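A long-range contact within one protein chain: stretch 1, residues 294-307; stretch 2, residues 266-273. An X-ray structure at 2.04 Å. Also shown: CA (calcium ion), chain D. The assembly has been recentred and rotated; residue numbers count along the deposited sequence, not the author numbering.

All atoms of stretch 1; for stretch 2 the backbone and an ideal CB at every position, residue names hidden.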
ATOM      1  N   ALA A 294       5.581  11.463  14.292  1.00 24.24           N
ATOM      2  CA  ALA A 294       5.148  12.847  14.155  1.00 24.27           C
ATOM      3  C   ALA A 294       3.904  12.894  13.266  1.00 23.23           C
ATOM      4  O   ALA A 294       2.931  13.570  13.589  1.00 21.81           O
ATOM      5  CB  ALA A 294       6.264  13.694  13.556  1.00 24.36           C
ATOM      6  N   LEU A 295       3.937  12.163  12.156  1.00 21.87           N
ATOM      7  CA  LEU A 295       2.801  12.127  11.237  1.00 21.00           C
ATOM      8  C   LEU A 295       1.540  11.592  11.908  1.00 21.10           C
ATOM      9  O   LEU A 295       0.450  12.118  11.696  1.00 19.88           O
ATOM     10  CB  LEU A 295       3.130  11.265  10.014  1.00 21.18           C
ATOM     11  CG  LEU A 295       4.048  11.889   8.964  1.00 20.62           C
ATOM     12  CD1 LEU A 295       4.432  10.860   7.918  1.00 21.56           C
ATOM     13  CD2 LEU A 295       3.338  13.066   8.323  1.00 20.93           C
ATOM     14  N   VAL A 296       1.683  10.545  12.714  1.00 20.90           N
ATOM     15  CA  VAL A 296       0.522   9.969  13.381  1.00 21.32           C
ATOM     16  C   VAL A 296      -0.010  10.861  14.509  1.00 22.13           C
ATOM     17  O   VAL A 296      -1.212  11.133  14.575  1.00 19.73           O
ATOM     18  CB  VAL A 296       0.834   8.556  13.947  1.00 21.26           C
ATOM     19  CG1 VAL A 296      -0.346   8.042  14.772  1.00 17.34           C
ATOM     20  CG2 VAL A 296       1.135   7.591  12.800  1.00 19.09           C
ATOM     21  N   GLU A 297       0.875  11.327  15.383  1.00 22.94           N
ATOM     22  CA  GLU A 297       0.440  12.165  16.499  1.00 25.09           C
ATOM     23  C   GLU A 297      -0.164  13.496  16.038  1.00 25.05           C
ATOM     24  O   GLU A 297      -1.148  13.960  16.612  1.00 23.63           O
ATOM     25  CB  GLU A 297       1.603  12.388  17.474  1.00 25.04           C
ATOM     26  CG  GLU A 297       2.230  11.072  17.937  1.00 29.41           C
ATOM     27  CD  GLU A 297       3.105  11.211  19.172  1.00 31.47           C
ATOM     28  OE1 GLU A 297       3.888  12.182  19.243  1.00 33.13           O
ATOM     29  OE2 GLU A 297       3.018  10.339  20.067  1.00 32.74           O
HETATM   30  N   MSE A 298       0.416  14.092  14.995  1.00 26.51           N
HETATM   31  CA  MSE A 298      -0.080  15.352  14.443  1.00 28.86           C
HETATM   32  C   MSE A 298      -1.495  15.155  13.896  1.00 27.93           C
HETATM   33  O   MSE A 298      -2.362  16.010  14.069  1.00 27.44           O
HETATM   34  CB  MSE A 298       0.824  15.832  13.302  1.00 35.27           C
HETATM   35  CG  MSE A 298       2.218  16.284  13.711  1.00 43.61           C
HETATM   36 SE   MSE A 298       2.242  18.050  14.444  1.00 61.63          SE
HETATM   37  CE  MSE A 298       2.692  19.033  12.851  1.00 52.18           C
ATOM     38  N   THR A 299      -1.710  14.024  13.228  1.00 24.12           N
ATOM     39  CA  THR A 299      -3.004  13.691  12.651  1.00 22.49           C
ATOM     40  C   THR A 299      -4.045  13.488  13.743  1.00 23.21           C
ATOM     41  O   THR A 299      -5.172  13.966  13.627  1.00 22.69           O
ATOM     42  CB  THR A 299      -2.907  12.406  11.793  1.00 21.69           C
ATOM     43  OG1 THR A 299      -2.051  12.657  10.672  1.00 19.04           O
ATOM     44  CG2 THR A 299      -4.284  11.972  11.293  1.00 19.66           C
ATOM     45  N   LEU A 300      -3.659  12.782  14.803  1.00 23.08           N
ATOM     46  CA  LEU A 300      -4.555  12.523  15.921  1.00 24.60           C
ATOM     47  C   LEU A 300      -4.937  13.815  16.646  1.00 24.79           C
ATOM     48  O   LEU A 300      -6.084  13.987  17.055  1.00 25.46           O
ATOM     49  CB  LEU A 300      -3.904  11.538  16.895  1.00 26.32           C
ATOM     50  CG  LEU A 300      -3.823  10.083  16.418  1.00 27.64           C
ATOM     51  CD1 LEU A 300      -2.914   9.262  17.323  1.00 25.39           C
ATOM     52  CD2 LEU A 300      -5.221   9.494  16.401  1.00 27.86           C
ATOM     53  N   ALA A 301      -3.979  14.720  16.797  1.00 24.68           N
ATOM     54  CA  ALA A 301      -4.242  15.990  17.460  1.00 26.19           C
ATOM     55  C   ALA A 301      -5.267  16.789  16.656  1.00 27.06           C
ATOM     56  O   ALA A 301      -6.206  17.351  17.215  1.00 27.71           O
ATOM     57  CB  ALA A 301      -2.950  16.783  17.596  1.00 25.24           C
ATOM     58  N   GLU A 302      -5.085  16.830  15.340  1.00 27.24           N
ATOM     59  CA  GLU A 302      -5.993  17.556  14.460  1.00 26.89           C
ATOM     60  C   GLU A 302      -7.397  16.973  14.532  1.00 26.82           C
ATOM     61  O   GLU A 302      -8.388  17.710  14.547  1.00 27.83           O
ATOM     62  CB  GLU A 302      -5.490  17.496  13.018  1.00 27.03           C
ATOM     63  CG  GLU A 302      -6.379  18.211  12.007  1.00 25.44           C
ATOM     64  CD  GLU A 302      -6.614  19.673  12.362  1.00 26.32           C
ATOM     65  OE1 GLU A 302      -5.700  20.302  12.937  1.00 25.73           O
ATOM     66  OE2 GLU A 302      -7.705  20.196  12.059  1.00 26.02           O
ATOM     67  N   GLN A 303      -7.483  15.648  14.573  1.00 27.02           N
ATOM     68  CA  GLN A 303      -8.773  14.990  14.645  1.00 25.26           C
ATOM     69  C   GLN A 303      -9.495  15.358  15.943  1.00 26.49           C
ATOM     70  O   GLN A 303     -10.706  15.597  15.931  1.00 24.80           O
ATOM     71  CB  GLN A 303      -8.598  13.475  14.529  1.00 26.54           C
ATOM     72  CG  GLN A 303      -8.233  12.980  13.115  1.00 25.69           C
ATOM     73  CD  GLN A 303      -9.388  13.050  12.119  1.00 25.90           C
ATOM     74  OE1 GLN A 303      -9.661  12.080  11.406  1.00 27.29           O
ATOM     75  NE2 GLN A 303     -10.057  14.193  12.053  1.00 23.88           N
ATOM     76  N   GLN A 304      -8.764  15.404  17.058  1.00 26.30           N
ATOM     77  CA  GLN A 304      -9.378  15.771  18.336  1.00 29.31           C
ATOM     78  C   GLN A 304      -9.911  17.191  18.211  1.00 27.92           C
ATOM     79  O   GLN A 304     -11.034  17.485  18.609  1.00 29.59           O
ATOM     80  CB  GLN A 304      -8.361  15.756  19.482  1.00 32.97           C
ATOM     81  CG  GLN A 304      -7.669  14.437  19.753  1.00 37.56           C
ATOM     82  CD  GLN A 304      -6.886  14.470  21.059  1.00 41.17           C
ATOM     83  OE1 GLN A 304      -7.446  14.253  22.137  1.00 41.28           O
ATOM     84  NE2 GLN A 304      -5.590  14.767  20.969  1.00 40.26           N
ATOM     85  N   SER A 305      -9.075  18.060  17.657  1.00 26.75           N
ATOM     86  CA  SER A 305      -9.398  19.464  17.453  1.00 26.45           C
ATOM     87  C   SER A 305     -10.692  19.620  16.653  1.00 26.72           C
ATOM     88  O   SER A 305     -11.398  20.622  16.775  1.00 26.87           O
ATOM     89  CB  SER A 305      -8.241  20.139  16.712  1.00 27.19           C
ATOM     90  OG  SER A 305      -8.378  21.549  16.692  1.00 31.21           O
ATOM     91  N   ARG A 306     -10.998  18.617  15.838  1.00 25.98           N
ATOM     92  CA  ARG A 306     -12.194  18.646  15.005  1.00 23.63           C
ATOM     93  C   ARG A 306     -13.337  17.869  15.619  1.00 23.95           C
ATOM     94  O   ARG A 306     -14.413  17.796  15.036  1.00 22.71           O
ATOM     95  CB  ARG A 306     -11.906  18.051  13.628  1.00 21.73           C
ATOM     96  CG  ARG A 306     -10.796  18.728  12.864  1.00 21.61           C
ATOM     97  CD  ARG A 306     -10.572  18.041  11.527  1.00 18.27           C
ATOM     98  NE  ARG A 306      -9.480  18.650  10.780  1.00 15.58           N
ATOM     99  CZ  ARG A 306      -9.162  18.329   9.532  1.00 18.31           C
ATOM    100  NH1 ARG A 306      -9.853  17.400   8.886  1.00 19.07           N
ATOM    101  NH2 ARG A 306      -8.161  18.950   8.925  1.00 18.84           N
ATOM    102  N   ASN A 307     -13.108  17.276  16.785  1.00 24.48           N
ATOM    103  CA  ASN A 307     -14.157  16.491  17.422  1.00 27.52           C
ATOM    104  C   ASN A 307     -14.453  15.229  16.616  1.00 28.92           C
ATOM    105  O   ASN A 307     -15.559  14.685  16.675  1.00 27.87           O
ATOM    106  CB  ASN A 307     -15.426  17.320  17.529  1.00 31.21           C
ATOM    107  CG  ASN A 307     -15.681  17.789  18.918  1.00 34.56           C
ATOM    108  OD1 ASN A 307     -16.268  17.070  19.730  1.00 38.90           O
ATOM    109  ND2 ASN A 307     -15.229  18.997  19.223  1.00 33.92           N
ATOM    110  N   UNK A 266      -5.342   5.649   4.647  1.00 16.34           N
ATOM    111  CA  UNK A 266      -6.207   6.815   4.547  1.00 14.93           C
ATOM    112  C   UNK A 266      -6.436   7.429   5.914  1.00 15.21           C
ATOM    113  O   UNK A 266      -6.943   8.541   6.031  1.00 13.36           O
ATOM    114  CB  UNK A 266      -7.544   6.442   3.903  1.00 14.93           C
ATOM    115  N   UNK A 267      -6.048   6.695   6.952  1.00 16.65           N
ATOM    116  CA  UNK A 267      -6.181   7.204   8.308  1.00 13.10           C
ATOM    117  C   UNK A 267      -5.352   8.475   8.426  1.00 14.89           C
ATOM    118  O   UNK A 267      -5.603   9.332   9.286  1.00 13.74           O
ATOM    119  CB  UNK A 267      -5.744   6.162   9.339  1.00 13.10           C
ATOM    120  N   UNK A 268      -4.349   8.590   7.558  1.00 14.01           N
ATOM    121  CA  UNK A 268      -3.495   9.772   7.517  1.00 14.24           C
ATOM    122  C   UNK A 268      -3.930  10.736   6.410  1.00 14.55           C
ATOM    123  O   UNK A 268      -4.069  11.939   6.635  1.00 15.23           O
ATOM    124  CB  UNK A 268      -2.035   9.361   7.313  1.00 14.24           C
ATOM    125  N   UNK A 269      -4.151  10.198   5.214  1.00 14.38           N
ATOM    126  CA  UNK A 269      -4.506  11.013   4.057  1.00 14.90           C
ATOM    127  C   UNK A 269      -5.882  11.676   4.072  1.00 14.82           C
ATOM    128  O   UNK A 269      -6.070  12.710   3.446  1.00 12.61           O
ATOM    129  CB  UNK A 269      -4.413  10.138   2.806  1.00 14.90           C
ATOM    130  N   UNK A 270      -6.849  11.094   4.766  1.00 15.24           N
ATOM    131  CA  UNK A 270      -8.156  11.732   4.806  1.00 18.23           C
ATOM    132  C   UNK A 270      -8.032  13.076   5.522  1.00 17.97           C
ATOM    133  O   UNK A 270      -8.873  13.956   5.361  1.00 15.71           O
ATOM    134  CB  UNK A 270      -9.183  10.835   5.500  1.00 18.23           C
ATOM    135  N   UNK A 271      -6.955  13.238   6.286  1.00 18.18           N
ATOM    136  CA  UNK A 271      -6.727  14.480   7.010  1.00 19.87           C
ATOM    137  C   UNK A 271      -5.623  15.363   6.423  1.00 20.83           C
ATOM    138  O   UNK A 271      -5.817  16.569   6.233  1.00 19.09           O
ATOM    139  CB  UNK A 271      -6.386  14.154   8.466  1.00 19.87           C
ATOM    140  N   UNK A 272      -4.475  14.761   6.128  1.00 20.11           N
ATOM    141  CA  UNK A 272      -3.324  15.501   5.603  1.00 20.13           C
ATOM    142  C   UNK A 272      -3.074  15.385   4.092  1.00 17.79           C
ATOM    143  O   UNK A 272      -3.269  14.328   3.504  1.00 14.06           O
ATOM    144  CB  UNK A 272      -2.068  15.028   6.337  1.00 20.13           C
ATOM    145  N   UNK A 273      -2.626  16.481   3.479  1.00 17.59           N
ATOM    146  CA  UNK A 273      -2.295  16.500   2.044  1.00 17.59           C
ATOM    147  C   UNK A 273      -0.860  15.983   1.901  1.00 14.87           C
ATOM    148  O   UNK A 273      -0.138  15.890   2.889  1.00 13.44           O
ATOM    149  CB  UNK A 273      -2.442  17.901   1.448  1.00 17.59           C
TER
HETATM  150 CA    CA D 401      -8.582   3.184   7.041  1.00 26.90          CA

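Residues 294-305 of stretch 1 form a helix; Leu295, Thr299, Glu302 and Gln303 of this helix, with Arg306 beyond them, approach stretch 2. The two backbones come nearest at Thr299 and position 268, whose CA atoms lie 6.5 Å apart.

At position 266, in helical conformation, the ideal CB has nothing of stretch 1 within 5.5 Å. The calcium ion lies on that side of the backbone, so an acidic or other oxygen-bearing side chain would suit. The residue is Asp266, whose OD1 binds CA at 2.3 Å, while its OD2 accepts a hydrogen bond from a water that is also a ligand of the metal.

Position 267 is also helical, with CA-to-CB directed sideways and no atom of stretch 1 near the ideal CB. Stretch 1 therefore sets little limit here, and a small residue is one possibility among many. It is Gly267, which makes its contact through the backbone: its O lies 3.6 Å from Thr299 CG2, and one water donates hydrogen bonds to both Gly267 O (2.9 Å) and Gln303 OE1 (3.1 Å), linking the two stretches where no direct hydrogen bond does.

At position 268 the bond again runs sideways, but the ideal CB is 4.7 Å from Thr299 OG1. That hydroxyl already donates to Leu295 O (2.8 Å), within its own helix, so it needs no acceptor from position 268, though it could still accept a hydrogen bond; a donor or a medium-sized apolar chain such as leucine, isoleucine or methionine could suit. In Leu268, chi1 t and chi2 p bring CD1 to 3.0 Å from Thr299 OG1, a very tight approach, and to 3.9 Å from Leu295 O.

Position 269 points away and leaves stretch 1 indifferent to size. Trp269 occupies it, and its NE1 is hydrogen-bonded just outside the stretch. Position 270 points sideways into space without a partner in stretch 1, where a polar residue would be at ease; Asp270 is found.

Position 271 points toward the helix. Its ideal CB is 4.1 Å from Thr299 CG2, 4.8 Å from Arg306 NH1 and 4.9 Å from Gln303 CD, so a compact, branched apolar chain is favoured, although a short polar one could address the amide. Val271 has the largest covered area of the stretch. Its CG2 packs 4.1 Å from Thr299 CG2 and 3.4 Å from Gln303 OE1; its CG1 lies 3.9 Å from Glu302 CG and over one face of the Arg306 guanidinium, which is held by a salt bridge from Arg306 NE to Glu302 OE2 (2.7 Å).

At position 272 phi/psi turn extended. CA-to-CB points sideways, with the ideal CB 4.9 Å from Thr299 OG1, so a long, flexible apolar chain could reach the helix. Selenomethionine Met272 does so: CG is 3.8 Å from Thr299 OG1, and CE 3.8 Å from Glu302 CB.

Position 273 is extended and out of reach; many residues would fit. Ser273 is an N-cap, its side chain capping a backbone N just beyond the stretch.

Stretch 2 (266-273) DGLWDVMS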
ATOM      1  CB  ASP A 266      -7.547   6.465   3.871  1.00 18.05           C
ATOM      2  CG  ASP A 266      -8.376   5.446   4.652  1.00 18.91           C
ATOM      3  OD1 ASP A 266      -7.955   5.002   5.739  1.00 19.18           O
ATOM      4  OD2 ASP A 266      -9.463   5.087   4.160  1.00 23.34           O
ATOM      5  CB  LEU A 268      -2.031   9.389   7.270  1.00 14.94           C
ATOM      6  CG  LEU A 268      -1.154  10.600   6.907  1.00 18.57           C
ATOM      7  CD1 LEU A 268      -1.027  11.526   8.123  1.00 15.58           C
ATOM      8  CD2 LEU A 268       0.222  10.147   6.451  1.00 20.05           C
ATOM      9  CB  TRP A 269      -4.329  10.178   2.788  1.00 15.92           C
ATOM     10  CG  TRP A 269      -2.943   9.602   2.683  1.00 14.88           C
ATOM     11  CD1 TRP A 269      -2.609   8.292   2.476  1.00 15.04           C
ATOM     12  CD2 TRP A 269      -1.709  10.323   2.771  1.00 12.87           C
ATOM     13  NE1 TRP A 269      -1.243   8.155   2.427  1.00 11.62           N
ATOM     14  CE2 TRP A 269      -0.666   9.386   2.601  1.00 14.35           C
ATOM     15  CE3 TRP A 269      -1.382  11.671   2.973  1.00 14.99           C
ATOM     16  CZ2 TRP A 269       0.688   9.754   2.628  1.00 15.30           C
ATOM     17  CZ3 TRP A 269      -0.027  12.040   3.000  1.00 15.42           C
ATOM     18  CH2 TRP A 269       0.987  11.081   2.828  1.00 16.21           C
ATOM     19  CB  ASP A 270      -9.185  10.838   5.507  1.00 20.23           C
ATOM     20  CG  ASP A 270      -9.616   9.656   4.643  1.00 24.09           C
ATOM     21  OD1 ASP A 270      -9.434   9.729   3.402  1.00 25.02           O
ATOM     22  OD2 ASP A 270     -10.148   8.666   5.194  1.00 27.48           O
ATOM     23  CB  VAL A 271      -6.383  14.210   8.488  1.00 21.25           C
ATOM     24  CG1 VAL A 271      -6.214  15.524   9.222  1.00 21.36           C
ATOM     25  CG2 VAL A 271      -7.478  13.367   9.140  1.00 21.57           C
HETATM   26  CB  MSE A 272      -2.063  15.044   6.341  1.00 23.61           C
HETATM   27  CG  MSE A 272      -2.105  15.211   7.852  1.00 31.05           C
HETATM   28 SE   MSE A 272      -2.146  17.083   8.345  1.00 40.41          SE
HETATM   29  CE  MSE A 272      -3.267  16.963   9.924  1.00 37.16           C
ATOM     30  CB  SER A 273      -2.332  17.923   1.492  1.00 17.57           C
ATOM     31  OG  SER A 273      -1.142  18.614   1.840  1.00 18.85           O
TER
HETATM   32  O   HOH W   1      -9.970   3.119   5.699  1.00 28.30           O
HETATM   33  O   HOH W   2      -7.939   9.550  10.956  1.00 27.70           O
HETATM   34  O   HOH W   3      -6.534   3.161   8.136  1.00 15.94           O
HETATM   35  O   HOH W   4      -9.491   1.844   8.376  1.00 18.46           O
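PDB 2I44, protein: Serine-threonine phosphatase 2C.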